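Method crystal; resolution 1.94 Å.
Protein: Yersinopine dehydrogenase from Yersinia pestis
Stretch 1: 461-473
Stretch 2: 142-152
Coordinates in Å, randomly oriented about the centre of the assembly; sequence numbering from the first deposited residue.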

# COMPACT_ATOMS: atom_id res chain seq x y z
N ARG A 461 13.93 -22.14 -31.29
CA ARG A 461 15.29 -22.39 -31.73
C ARG A 461 16.28 -21.97 -30.65
O ARG A 461 17.30 -22.64 -30.41
CB ARG A 461 15.55 -21.66 -33.06
CG ARG A 461 16.94 -21.84 -33.64
CD ARG A 461 17.24 -23.28 -34.10
NE ARG A 461 18.67 -23.43 -34.36
CZ ARG A 461 19.35 -24.57 -34.22
NH1 ARG A 461 18.73 -25.68 -33.83
NH2 ARG A 461 20.67 -24.58 -34.48
N GLN A 462 15.99 -20.88 -29.95
CA GLN A 462 16.90 -20.39 -28.91
C GLN A 462 17.01 -21.39 -27.76
O GLN A 462 18.12 -21.71 -27.29
CB GLN A 462 16.42 -19.04 -28.41
CG GLN A 462 16.61 -17.96 -29.43
CD GLN A 462 16.30 -16.57 -28.91
OE1 GLN A 462 16.91 -16.09 -27.94
NE2 GLN A 462 15.36 -15.91 -29.56
N ALA A 463 15.86 -21.88 -27.28
CA ALA A 463 15.88 -22.86 -26.19
C ALA A 463 16.70 -24.08 -26.59
O ALA A 463 17.47 -24.62 -25.79
CB ALA A 463 14.46 -23.27 -25.79
N ALA A 464 16.55 -24.51 -27.84
CA ALA A 464 17.33 -25.64 -28.33
C ALA A 464 18.82 -25.32 -28.32
O ALA A 464 19.65 -26.14 -27.91
CB ALA A 464 16.86 -26.03 -29.73
N ILE A 465 19.19 -24.13 -28.79
CA ILE A 465 20.60 -23.77 -28.83
C ILE A 465 21.16 -23.72 -27.42
O ILE A 465 22.22 -24.28 -27.13
CB ILE A 465 20.78 -22.44 -29.58
CG1 ILE A 465 20.47 -22.63 -31.06
CG2 ILE A 465 22.16 -21.90 -29.39
CD1 ILE A 465 20.24 -21.32 -31.78
N ILE A 466 20.45 -23.07 -26.51
CA ILE A 466 20.92 -22.97 -25.13
C ILE A 466 21.08 -24.37 -24.53
O ILE A 466 22.09 -24.67 -23.88
CB ILE A 466 19.96 -22.09 -24.31
CG1 ILE A 466 20.04 -20.65 -24.78
CG2 ILE A 466 20.27 -22.10 -22.85
CD1 ILE A 466 18.80 -19.80 -24.37
N GLU A 467 20.10 -25.25 -24.75
CA GLU A 467 20.18 -26.61 -24.22
C GLU A 467 21.41 -27.34 -24.77
O GLU A 467 22.11 -28.03 -24.03
CB GLU A 467 18.92 -27.41 -24.56
CG GLU A 467 19.03 -28.88 -24.10
CD GLU A 467 17.89 -29.75 -24.57
OE1 GLU A 467 17.05 -29.27 -25.36
OE2 GLU A 467 17.84 -30.93 -24.15
N GLN A 468 21.65 -27.20 -26.08
CA GLN A 468 22.79 -27.85 -26.72
C GLN A 468 24.10 -27.36 -26.10
O GLN A 468 24.97 -28.16 -25.75
CB GLN A 468 22.77 -27.58 -28.24
CG GLN A 468 23.79 -28.37 -29.05
CD GLN A 468 24.10 -27.74 -30.43
OE1 GLN A 468 23.36 -26.88 -30.92
NE2 GLN A 468 25.20 -28.15 -31.03
N GLN A 469 24.24 -26.05 -25.94
CA GLN A 469 25.47 -25.52 -25.38
C GLN A 469 25.68 -26.01 -23.95
O GLN A 469 26.79 -26.42 -23.59
CB GLN A 469 25.47 -24.00 -25.42
CG GLN A 469 26.78 -23.39 -24.95
CD GLN A 469 27.94 -23.79 -25.83
OE1 GLN A 469 27.77 -24.00 -27.05
NE2 GLN A 469 29.12 -23.92 -25.23
N TRP A 470 24.63 -25.97 -23.12
CA TRP A 470 24.74 -26.35 -21.72
C TRP A 470 25.11 -27.83 -21.57
O TRP A 470 25.94 -28.19 -20.73
CB TRP A 470 23.43 -26.06 -21.00
CG TRP A 470 23.44 -26.49 -19.58
CD1 TRP A 470 23.93 -25.80 -18.53
CD2 TRP A 470 22.93 -27.72 -19.05
NE1 TRP A 470 23.78 -26.52 -17.38
CE2 TRP A 470 23.17 -27.70 -17.67
CE3 TRP A 470 22.29 -28.83 -19.62
CZ2 TRP A 470 22.78 -28.74 -16.83
CZ3 TRP A 470 21.92 -29.87 -18.79
CH2 TRP A 470 22.17 -29.82 -17.40
N ARG A 471 24.48 -28.71 -22.35
CA ARG A 471 24.78 -30.14 -22.27
C ARG A 471 26.20 -30.45 -22.70
O ARG A 471 26.78 -31.45 -22.27
CB ARG A 471 23.80 -30.93 -23.13
CG ARG A 471 22.37 -30.96 -22.58
CD ARG A 471 21.60 -32.08 -23.26
NE ARG A 471 20.15 -31.99 -23.04
CZ ARG A 471 19.50 -32.58 -22.04
NH1 ARG A 471 20.14 -33.31 -21.14
NH2 ARG A 471 18.19 -32.42 -21.94
N SER A 472 26.78 -29.62 -23.56
CA SER A 472 28.14 -29.84 -24.05
C SER A 472 29.20 -29.56 -23.00
O SER A 472 30.39 -29.71 -23.31
CB SER A 472 28.39 -28.96 -25.27
OG SER A 472 28.62 -27.61 -24.89
N GLN A 473 28.82 -29.15 -21.79
CA GLN A 473 29.79 -28.73 -20.77
C GLN A 473 29.85 -29.73 -19.61
O GLN A 473 29.21 -29.56 -18.57
CB GLN A 473 29.43 -27.33 -20.25
CG GLN A 473 29.58 -26.23 -21.32
CD GLN A 473 28.95 -24.87 -20.94
OE1 GLN A 473 28.25 -24.74 -19.92
NE2 GLN A 473 29.22 -23.85 -21.78
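Stretch 2 (142-152) MGSGLMVQNLL

This is a near-perpendicular helix-helix packing contact, part apolar, part polar, with two weak hydrogen bonds from one asparagine. Stretch 2 is helical from Ser144 through Leu152 and on beyond the stretch, with Gly143 at the N-cap position. Its axis crosses helix 461-471 at 82° and comes within 8.0 Å of it. The closest CA pair is Ile466 CA and Met147 CA, 4.8 Å apart; Gln469 CA and Asn150 CA are 5.6 Å apart.

Gly143, just before the helix, has phi/psi 97/-14, angles that by themselves call for glycine. An ideal CB on Gly143 would also lie only 3.0 Å from Ile466 CD1. Ile466 CG1 lies 3.5 Å from Gly143 O. Ile466 CG1 also packs on Met147 CB at 3.6 Å.

Leu146 points toward stretch 1. Leu146 CD1 lies 4.1 Å from Ile466 CG2 and 4.0 Å from Trp470 CB, and Leu146 CD2 is 3.7 Å from Gln469 CG. Ile465 CG2 sits 3.9 Å from Met147 CG, and Ile465 CD1 is 4.2 Å from Leu151 CD2.

Asn150 also points toward stretch 1. Asn150 ND2 gives weak hydrogen bonds to Gln469 OE1 (3.3 Å) and Gln468 OE1 (3.5 Å). Gln149 NE2 lies 3.5 Å from Gln469 NE2, but both are donors, so no hydrogen bond forms.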

# COMPACT_ATOMS: atom_id res chain seq x y z
N MET A 142 18.75 -14.63 -18.66
CA MET A 142 19.22 -15.97 -18.35
C MET A 142 19.25 -16.83 -19.61
O MET A 142 18.23 -16.98 -20.30
CB MET A 142 18.33 -16.63 -17.31
CG MET A 142 18.69 -16.28 -15.86
SD MET A 142 17.45 -16.80 -14.62
CE MET A 142 16.22 -15.53 -14.78
N GLY A 143 20.42 -17.42 -19.89
CA GLY A 143 20.63 -18.23 -21.07
C GLY A 143 21.27 -17.49 -22.22
O GLY A 143 21.77 -18.12 -23.16
N SER A 144 21.29 -16.16 -22.15
CA SER A 144 21.84 -15.38 -23.25
C SER A 144 23.27 -15.80 -23.57
O SER A 144 23.63 -15.99 -24.73
CB SER A 144 21.79 -13.90 -22.90
OG SER A 144 20.45 -13.47 -22.82
N GLY A 145 24.09 -15.97 -22.53
CA GLY A 145 25.50 -16.22 -22.76
C GLY A 145 25.73 -17.59 -23.37
O GLY A 145 26.53 -17.73 -24.28
N LEU A 146 25.06 -18.62 -22.86
CA LEU A 146 25.15 -19.93 -23.45
C LEU A 146 24.75 -19.90 -24.92
O LEU A 146 25.39 -20.54 -25.76
CB LEU A 146 24.25 -20.91 -22.70
CG LEU A 146 24.74 -21.39 -21.36
CD1 LEU A 146 23.61 -22.04 -20.55
CD2 LEU A 146 25.89 -22.37 -21.54
N MET A 147 23.67 -19.17 -25.24
CA MET A 147 23.21 -19.08 -26.62
C MET A 147 24.27 -18.43 -27.50
O MET A 147 24.61 -18.95 -28.58
CB MET A 147 21.92 -18.27 -26.66
CG MET A 147 21.03 -18.55 -27.86
SD MET A 147 20.15 -17.04 -28.35
CE MET A 147 21.66 -16.37 -29.16
N VAL A 148 24.79 -17.29 -27.07
CA VAL A 148 25.83 -16.60 -27.84
C VAL A 148 27.07 -17.47 -27.99
O VAL A 148 27.69 -17.49 -29.06
CB VAL A 148 26.14 -15.25 -27.18
CG1 VAL A 148 27.36 -14.58 -27.81
CG2 VAL A 148 24.90 -14.40 -27.29
N GLN A 149 27.48 -18.17 -26.93
CA GLN A 149 28.64 -19.07 -27.06
C GLN A 149 28.42 -20.05 -28.19
O GLN A 149 29.34 -20.34 -28.98
CB GLN A 149 28.86 -19.88 -25.79
CG GLN A 149 29.53 -19.20 -24.65
CD GLN A 149 29.75 -20.20 -23.53
OE1 GLN A 149 29.07 -20.14 -22.53
NE2 GLN A 149 30.64 -21.16 -23.74
N ASN A 150 27.24 -20.65 -28.21
CA ASN A 150 26.94 -21.69 -29.19
C ASN A 150 27.08 -21.15 -30.60
O ASN A 150 27.69 -21.78 -31.47
CB ASN A 150 25.53 -22.23 -28.95
CG ASN A 150 25.21 -23.39 -29.84
OD1 ASN A 150 24.82 -23.21 -30.98
ND2 ASN A 150 25.41 -24.59 -29.33
N LEU A 151 26.50 -19.97 -30.86
CA LEU A 151 26.60 -19.40 -32.20
C LEU A 151 28.04 -19.09 -32.57
O LEU A 151 28.48 -19.34 -33.70
CB LEU A 151 25.76 -18.12 -32.30
CG LEU A 151 24.23 -18.25 -32.10
CD1 LEU A 151 23.59 -16.87 -32.24
CD2 LEU A 151 23.62 -19.20 -33.09
N LEU A 152 28.77 -18.47 -31.65
CA LEU A 152 30.17 -18.14 -31.95
C LEU A 152 30.98 -19.40 -32.21
O LEU A 152 31.81 -19.44 -33.13
CB LEU A 152 30.77 -17.35 -30.78
CG LEU A 152 30.21 -15.93 -30.63
CD1 LEU A 152 30.67 -15.28 -29.28
CD2 LEU A 152 30.66 -15.07 -31.81